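PDB 3EUA: fructosamine deglycase FrlB from Bacillus subtilis, which converts a range of fructosamine 6-phosphates into glucose 6-phosphate and a free amino acid. Local coordinates for residues Tyr209-Ser212 / Ile213-Met217; Thr255-Leu258 / Glu259-Ala262; Arg321-Met324 / Trp325-Tyr329. All coordinates share one frame; numbering follows the deposited sequence.

Contact 1 of 3, residues Tyr209-Ser212 / Ile213-Met217; sequences YSYS and ICILM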
loop_
_atom_site.group_PDB
_atom_site.type_symbol
_atom_site.label_atom_id
_atom_site.label_comp_id
_atom_site.label_asym_id
_atom_site.label_seq_id
_atom_site.Cartn_x
_atom_site.Cartn_y
_atom_site.Cartn_z
ATOM N N TYR A 209 -6.707 -7.394 0.394
ATOM C CA TYR A 209 -6.817 -6.272 1.344
ATOM C C TYR A 209 -8.260 -6.090 1.801
ATOM O O TYR A 209 -8.546 -5.982 3.015
ATOM C CB TYR A 209 -6.229 -5.003 0.715
ATOM C CG TYR A 209 -6.389 -3.736 1.546
ATOM C CD1 TYR A 209 -5.646 -3.542 2.731
ATOM C CD2 TYR A 209 -7.211 -2.722 1.136
ATOM C CE1 TYR A 209 -5.776 -2.383 3.469
ATOM C CE2 TYR A 209 -7.359 -1.549 1.892
ATOM C CZ TYR A 209 -6.628 -1.383 3.041
ATOM O OH TYR A 209 -6.793 -0.221 3.805
ATOM N N SER A 210 -9.188 -6.057 0.844
ATOM C CA SER A 210 -10.605 -5.884 1.178
ATOM C C SER A 210 -11.081 -7.034 2.044
ATOM O O SER A 210 -11.803 -6.859 3.019
ATOM C CB SER A 210 -11.437 -5.838 -0.107
ATOM O OG SER A 210 -12.741 -5.397 0.216
ATOM N N TYR A 211 -10.688 -8.249 1.708
ATOM C CA TYR A 211 -11.164 -9.384 2.529
ATOM C C TYR A 211 -10.678 -9.221 3.939
ATOM O O TYR A 211 -11.404 -9.521 4.896
ATOM C CB TYR A 211 -10.699 -10.723 2.005
ATOM C CG TYR A 211 -11.625 -11.855 2.373
ATOM C CD1 TYR A 211 -12.807 -12.019 1.706
ATOM C CD2 TYR A 211 -11.305 -12.755 3.349
ATOM C CE1 TYR A 211 -13.683 -13.030 2.022
ATOM C CE2 TYR A 211 -12.174 -13.810 3.664
ATOM C CZ TYR A 211 -13.355 -13.933 2.977
ATOM O OH TYR A 211 -14.238 -14.931 3.268
ATOM N N SER A 212 -9.436 -8.772 4.091
ATOM C CA SER A 212 -8.863 -8.577 5.425
ATOM C C SER A 212 -9.533 -7.471 6.223
ATOM O O SER A 212 -10.015 -7.698 7.352
ATOM C CB SER A 212 -7.350 -8.272 5.359
ATOM O OG SER A 212 -6.596 -9.427 4.966
ATOM N N ILE A 213 -9.602 -6.290 5.636
ATOM C CA ILE A 213 -10.116 -5.145 6.387
ATOM C C ILE A 213 -11.644 -5.035 6.494
ATOM O O ILE A 213 -12.140 -4.583 7.515
ATOM C CB ILE A 213 -9.499 -3.805 5.909
ATOM C CG1 ILE A 213 -9.900 -3.490 4.469
ATOM C CG2 ILE A 213 -7.960 -3.820 6.138
ATOM C CD1 ILE A 213 -9.996 -2.002 4.202
ATOM N N CYS A 214 -12.346 -5.499 5.463
ATOM C CA CYS A 214 -13.804 -5.473 5.379
ATOM C C CYS A 214 -14.474 -6.761 5.844
ATOM O O CYS A 214 -15.183 -6.760 6.816
ATOM C CB CYS A 214 -14.226 -5.147 3.960
ATOM S SG CYS A 214 -13.650 -3.503 3.464
ATOM N N ILE A 215 -14.221 -7.878 5.193
ATOM C CA ILE A 215 -14.913 -9.078 5.602
ATOM C C ILE A 215 -14.470 -9.556 6.980
ATOM O O ILE A 215 -15.304 -9.716 7.901
ATOM C CB ILE A 215 -14.746 -10.237 4.590
ATOM C CG1 ILE A 215 -15.347 -9.873 3.217
ATOM C CG2 ILE A 215 -15.347 -11.519 5.186
ATOM C CD1 ILE A 215 -16.886 -9.763 3.161
ATOM N N LEU A 216 -13.167 -9.709 7.156
ATOM C CA LEU A 216 -12.676 -10.263 8.406
ATOM C C LEU A 216 -12.729 -9.325 9.603
ATOM O O LEU A 216 -13.404 -9.623 10.571
ATOM C CB LEU A 216 -11.276 -10.875 8.188
ATOM C CG LEU A 216 -11.295 -12.072 7.195
ATOM C CD1 LEU A 216 -9.884 -12.545 6.897
ATOM C CD2 LEU A 216 -12.157 -13.265 7.680
HETATM N N MSE A 217 -12.032 -8.202 9.525
HETATM C CA MSE A 217 -11.977 -7.236 10.610
HETATM C C MSE A 217 -13.333 -6.566 10.842
HETATM O O MSE A 217 -13.976 -6.784 11.875
HETATM C CB MSE A 217 -10.869 -6.195 10.345
HETATM C CG MSE A 217 -9.463 -6.804 10.284
HETATM SE SE MSE A 217 -8.058 -5.548 9.928
HETATM C CE MSE A 217 -8.037 -4.664 11.779
#
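Y209 and Y211 carry the two rings of this contact, and each has an isoleucine four residues further along lying over one face. On Y209 it is I213: CG1 stands 4.1 Å from the ring centroid and only 12° off the ring normal, a CH-pi contact, while CD1 reaches on to 3.5 Å from Y209 CE2. On Y211 it is I215, whose CB sits 4.0 Å from the ring centroid, displaced toward the rim. L216 CD1 comes to the same ring obliquely, 3.8 Å from Y211 CD2. I213 has CG1 wedged between its backbone N and carbonyl carbon (chi1 65°), which puts this branch over the face of the Y209 ring.

The wider turn of the backbone is consistent with Y211 meeting residues both four and five positions on. I213 N to Y209 O (2.8 Å) and C214 N to S210 O are ordinary helical bonds, but L216 N binds Y211 O at 2.9 Å and M217 N binds S212 O at 3.0 Å, each reaching back five positions. S210 O takes a weak bond from I215 N. The evidence is of a pi-type turn within helix 205-220.

Polar ends find partners elsewhere: Y209 OH bonds E231 of the second subunit, S212 OG bonds T198 and S224, and Y211 OH makes a weak bond to L303 O. Y211 and I215 touch helix 288-313, and I213 packs on P236 of the second subunit. The chemistry is therefore apolar, aliphatic carbon on aromatic face, with S212 OG tying the helix to strand 197-200 and Y209 OH to the partner subunit.

Contact 2 of 3, residues Thr255-Leu258 / Glu259-Ala262; sequences TRPL and EERA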
loop_
_atom_site.group_PDB
_atom_site.type_symbol
_atom_site.label_atom_id
_atom_site.label_comp_id
_atom_site.label_asym_id
_atom_site.label_seq_id
_atom_site.Cartn_x
_atom_site.Cartn_y
_atom_site.Cartn_z
ATOM N N THR A 255 2.071 -11.119 -12.309
ATOM C CA THR A 255 2.661 -11.346 -11.004
ATOM C C THR A 255 2.318 -12.693 -10.397
ATOM O O THR A 255 2.775 -12.990 -9.300
ATOM C CB THR A 255 2.277 -10.208 -10.008
ATOM O OG1 THR A 255 0.940 -10.382 -9.509
ATOM C CG2 THR A 255 2.409 -8.840 -10.663
ATOM N N ARG A 256 1.567 -13.529 -11.105
ATOM C CA ARG A 256 1.238 -14.851 -10.603
ATOM C C ARG A 256 2.479 -15.637 -10.076
ATOM O O ARG A 256 2.360 -16.354 -9.072
ATOM C CB ARG A 256 0.529 -15.654 -11.670
ATOM C CG ARG A 256 0.143 -17.047 -11.227
ATOM C CD ARG A 256 -0.378 -17.799 -12.386
ATOM N NE ARG A 256 -0.618 -19.180 -12.020
ATOM C CZ ARG A 256 -1.710 -19.628 -11.424
ATOM N NH1 ARG A 256 -2.742 -18.826 -11.124
ATOM N NH2 ARG A 256 -1.784 -20.922 -11.164
ATOM N N PRO A 257 3.662 -15.539 -10.750
ATOM C CA PRO A 257 4.817 -16.237 -10.158
ATOM C C PRO A 257 5.093 -15.888 -8.687
ATOM O O PRO A 257 5.590 -16.746 -7.945
ATOM C CB PRO A 257 5.978 -15.771 -11.031
ATOM C CG PRO A 257 5.331 -15.463 -12.370
ATOM C CD PRO A 257 4.030 -14.868 -12.020
ATOM N N LEU A 258 4.810 -14.644 -8.278
ATOM C CA LEU A 258 4.995 -14.243 -6.877
ATOM C C LEU A 258 4.077 -15.066 -5.984
ATOM O O LEU A 258 4.510 -15.541 -4.943
ATOM C CB LEU A 258 4.686 -12.747 -6.647
ATOM C CG LEU A 258 5.691 -11.675 -7.099
ATOM C CD1 LEU A 258 6.082 -11.812 -8.581
ATOM C CD2 LEU A 258 5.153 -10.240 -6.737
ATOM N N GLU A 259 2.830 -15.242 -6.436
ATOM C CA GLU A 259 1.793 -15.982 -5.719
ATOM C C GLU A 259 2.151 -17.477 -5.661
ATOM O O GLU A 259 2.042 -18.130 -4.634
ATOM C CB GLU A 259 0.438 -15.699 -6.406
ATOM C CG GLU A 259 0.047 -14.185 -6.323
ATOM C CD GLU A 259 -1.159 -13.740 -7.157
ATOM O OE1 GLU A 259 -1.334 -14.198 -8.334
ATOM O OE2 GLU A 259 -1.906 -12.854 -6.637
ATOM N N GLU A 260 2.617 -18.004 -6.777
ATOM C CA GLU A 260 3.046 -19.400 -6.860
ATOM C C GLU A 260 4.194 -19.707 -5.894
ATOM O O GLU A 260 4.194 -20.731 -5.233
ATOM C CB GLU A 260 3.488 -19.715 -8.298
ATOM C CG GLU A 260 2.338 -19.635 -9.327
ATOM C CD GLU A 260 2.767 -19.887 -10.790
ATOM O OE1 GLU A 260 3.901 -19.555 -11.203
ATOM O OE2 GLU A 260 1.921 -20.381 -11.539
ATOM N N ARG A 261 5.161 -18.798 -5.803
ATOM C CA ARG A 261 6.302 -18.999 -4.923
ATOM C C ARG A 261 5.839 -19.004 -3.462
ATOM O O ARG A 261 6.261 -19.861 -2.670
ATOM C CB ARG A 261 7.367 -17.925 -5.181
ATOM C CG ARG A 261 8.625 -18.077 -4.401
ATOM C CD ARG A 261 9.431 -16.831 -4.471
ATOM N NE ARG A 261 10.674 -16.959 -3.707
ATOM C CZ ARG A 261 11.464 -15.929 -3.405
ATOM N NH1 ARG A 261 11.160 -14.699 -3.797
ATOM N NH2 ARG A 261 12.558 -16.118 -2.682
ATOM N N ALA A 262 4.969 -18.064 -3.126
ATOM C CA ALA A 262 4.395 -17.922 -1.774
ATOM C C ALA A 262 3.608 -19.171 -1.371
ATOM O O ALA A 262 3.743 -19.672 -0.255
ATOM C CB ALA A 262 3.523 -16.684 -1.736
#
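R256 and E260 run across each other at about a right angle, and their flat ends are turned likewise, with guanidinium and carboxylate planes 78° apart. No paired, in-plane grip forms in this salt bridge: R256 NE alone gives its hydrogen to E260 OE2, at 2.8 Å and with a bent N-H...O angle of 138°. OE2 is met from above the carboxylate plane, and it is tilted from the guanidinium plane. With CG anti to the backbone N (chi1 -180°) and the chain extended as far as NE, the arginine crosses the glutamate, R256 CG lying 3.9 Å from E260 CG. The terminal nitrogens are then left for other partners, and NH1 makes a salt bridge with D277 and a bond to G251 O.

E259 takes a different course: its OE1 comes 3.5 Å from R256 CA, and its two oxygens accept from the backbone N of G251 and S201. R261 leads away to Y329 and E89 of the second subunit. Underneath, E260 N binds R256 O at 2.8 Å and A262 N binds L258 O at 3.1 Å. This is an i to i+4 Arg-Glu salt bridge along helix 256-269, the connecting helix of the beta-alpha-beta unit between strands 246-250 and 273-277 in the second SIS domain.

Contact 3 of 3, residues Arg321-Met324 / Trp325-Tyr329; sequences RRYM and WKVEY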
loop_
_atom_site.group_PDB
_atom_site.type_symbol
_atom_site.label_atom_id
_atom_site.label_comp_id
_atom_site.label_asym_id
_atom_site.label_seq_id
_atom_site.Cartn_x
_atom_site.Cartn_y
_atom_site.Cartn_z
ATOM N N ARG A 321 -22.280 -4.428 13.381
ATOM C CA ARG A 321 -21.266 -3.441 13.696
ATOM C C ARG A 321 -21.442 -3.011 15.135
ATOM O O ARG A 321 -22.564 -3.060 15.683
ATOM C CB ARG A 321 -21.409 -2.178 12.839
ATOM C CG ARG A 321 -21.233 -2.354 11.328
ATOM C CD ARG A 321 -19.819 -2.767 10.886
ATOM N NE ARG A 321 -19.750 -2.702 9.413
ATOM C CZ ARG A 321 -20.259 -3.593 8.568
ATOM N NH1 ARG A 321 -20.887 -4.686 8.995
ATOM N NH2 ARG A 321 -20.155 -3.404 7.254
ATOM N N ARG A 322 -20.353 -2.587 15.759
ATOM C CA ARG A 322 -20.408 -2.049 17.095
ATOM C C ARG A 322 -20.071 -0.580 17.080
ATOM O O ARG A 322 -20.461 0.115 17.979
ATOM C CB ARG A 322 -19.509 -2.804 18.046
ATOM C CG ARG A 322 -18.091 -2.965 17.657
ATOM C CD ARG A 322 -17.426 -3.766 18.734
ATOM N NE ARG A 322 -16.145 -4.297 18.318
ATOM C CZ ARG A 322 -15.521 -5.269 18.978
ATOM N NH1 ARG A 322 -16.066 -5.817 20.063
ATOM N NH2 ARG A 322 -14.369 -5.742 18.533
ATOM N N TYR A 323 -19.407 -0.104 16.021
ATOM C CA TYR A 323 -19.008 1.307 15.942
ATOM C C TYR A 323 -19.577 2.015 14.726
ATOM O O TYR A 323 -20.209 3.078 14.873
ATOM C CB TYR A 323 -17.476 1.452 15.960
ATOM C CG TYR A 323 -16.792 0.683 17.086
ATOM C CD1 TYR A 323 -17.270 0.755 18.388
ATOM C CD2 TYR A 323 -15.634 -0.063 16.860
ATOM C CE1 TYR A 323 -16.651 0.082 19.429
ATOM C CE2 TYR A 323 -15.006 -0.754 17.916
ATOM C CZ TYR A 323 -15.525 -0.674 19.187
ATOM O OH TYR A 323 -14.915 -1.330 20.238
HETATM N N MSE A 324 -19.370 1.440 13.546
HETATM C CA MSE A 324 -19.860 2.057 12.328
HETATM C C MSE A 324 -21.368 2.171 12.387
HETATM O O MSE A 324 -22.100 1.219 12.770
HETATM C CB MSE A 324 -19.448 1.267 11.098
HETATM C CG MSE A 324 -19.739 1.960 9.770
HETATM SE SE MSE A 324 -19.295 0.834 8.242
HETATM C CE MSE A 324 -17.543 0.341 8.752
ATOM N N TRP A 325 -21.796 3.377 12.026
ATOM C CA TRP A 325 -23.203 3.774 12.037
ATOM C C TRP A 325 -23.810 3.815 13.452
ATOM O O TRP A 325 -25.014 4.077 13.598
ATOM C CB TRP A 325 -24.093 2.852 11.169
ATOM C CG TRP A 325 -23.622 2.585 9.761
ATOM C CD1 TRP A 325 -23.395 3.503 8.792
ATOM C CD2 TRP A 325 -23.411 1.297 9.145
ATOM N NE1 TRP A 325 -23.000 2.884 7.632
ATOM C CE2 TRP A 325 -23.005 1.527 7.827
ATOM C CE3 TRP A 325 -23.496 -0.022 9.599
ATOM C CZ2 TRP A 325 -22.691 0.491 6.946
ATOM C CZ3 TRP A 325 -23.184 -1.066 8.710
ATOM C CH2 TRP A 325 -22.786 -0.797 7.408
ATOM N N LYS A 326 -23.017 3.581 14.500
ATOM C CA LYS A 326 -23.555 3.562 15.862
ATOM C C LYS A 326 -22.971 4.553 16.828
ATOM O O LYS A 326 -23.674 4.940 17.779
ATOM C CB LYS A 326 -23.428 2.161 16.448
ATOM C CG LYS A 326 -24.245 1.188 15.655
ATOM C CD LYS A 326 -24.300 -0.172 16.277
ATOM C CE LYS A 326 -25.134 -1.072 15.390
ATOM N NZ LYS A 326 -25.285 -2.396 16.012
ATOM N N VAL A 327 -21.713 4.939 16.644
ATOM C CA VAL A 327 -21.077 5.907 17.512
ATOM C C VAL A 327 -20.465 7.015 16.669
ATOM O O VAL A 327 -20.354 6.900 15.443
ATOM C CB VAL A 327 -20.001 5.264 18.391
ATOM C CG1 VAL A 327 -20.612 4.133 19.225
ATOM C CG2 VAL A 327 -18.831 4.754 17.539
ATOM N N GLU A 328 -20.070 8.075 17.359
ATOM C CA GLU A 328 -19.495 9.255 16.753
ATOM C C GLU A 328 -17.980 9.051 16.673
ATOM O O GLU A 328 -17.367 8.589 17.646
ATOM C CB GLU A 328 -19.842 10.448 17.658
ATOM C CG GLU A 328 -20.058 11.772 16.945
ATOM C CD GLU A 328 -21.401 11.835 16.252
ATOM O OE1 GLU A 328 -22.437 11.755 16.951
ATOM O OE2 GLU A 328 -21.419 12.004 15.013
ATOM N N TYR A 329 -17.362 9.380 15.534
ATOM C CA TYR A 329 -15.903 9.210 15.387
ATOM C C TYR A 329 -15.313 10.015 14.249
ATOM O O TYR A 329 -16.033 10.361 13.314
ATOM C CB TYR A 329 -15.531 7.742 15.184
ATOM C CG TYR A 329 -16.227 7.071 14.014
ATOM C CD1 TYR A 329 -15.727 7.168 12.719
ATOM C CD2 TYR A 329 -17.371 6.318 14.224
ATOM C CE1 TYR A 329 -16.359 6.545 11.671
ATOM C CE2 TYR A 329 -18.017 5.691 13.188
ATOM C CZ TYR A 329 -17.507 5.795 11.908
ATOM O OH TYR A 329 -18.191 5.162 10.883
ATOM O OXT TYR A 329 -14.110 10.272 14.262
HETATM O O HOH W 1 -25.319 -4.366 14.071
#
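M324, a selenomethionine, runs side by side with W325, and its atoms mark out the contact one by one. CB lies 4.1 Å from Y329 OH. CG stands over the face of the indole, 3.8 Å from the centroid of the five-membered ring of W325 and 8° off its normal. SE moves on over the six-membered ring, 3.9 Å from that centroid, a Met-aromatic contact. The chain then bends (chi3 -50°), bringing CE to the edge of the R321 guanidinium, in its plane.

R321 reaches W325 itself: CG is 3.5 Å from W325 CZ3, and CZ3 lies over one face of the R321 guanidinium, the planes 36° apart. E218 holds its NH2 in a salt bridge and L318 O accepts from NH1. With an alanine here, E218 is likely to lose its charged mate, and W325 the contact of CZ3 with the guanidinium.

Y323 O accepts from K326 N at 2.9 Å and V327 N at 3.0 Å; with M324 and W325 at phi/psi values of a type II beta turn, this reverses the chain. K326 NZ then folds back on R321 O (2.8 Å), and water 1 links NZ to R321 N. Y323 and R322 are bonded to I240 O and E238 O of the second subunit. The C-terminal tail, lacking helix or strand, is thus held by CH-pi and Met-aromatic packing on W325, a doubly used carbonyl and polar groups bonded across the interface.

Overall arrangement
Contact 1 is the buried one, while contacts 2 and 3 are only partly buried. Contacts 1 and 2 lie on different helices of the second SIS domain, 205-220 and 256-269, with centres about 21 Å apart; contact 3 belongs to the irregular tail after helix 288-313. Tail and helix 205-220 meet through E218, which pairs with R321, although the nearest atoms of contacts 1 and 3 are about 6 Å apart. Their chemistry differs: aliphatic-aromatic in contact 1, ionic in contact 2, mixed in contact 3. Contacts 2 and 3, about 38 Å between centres within one chain, meet across the interface, where R261 bridges the terminal carboxylate of Y329 of the second subunit.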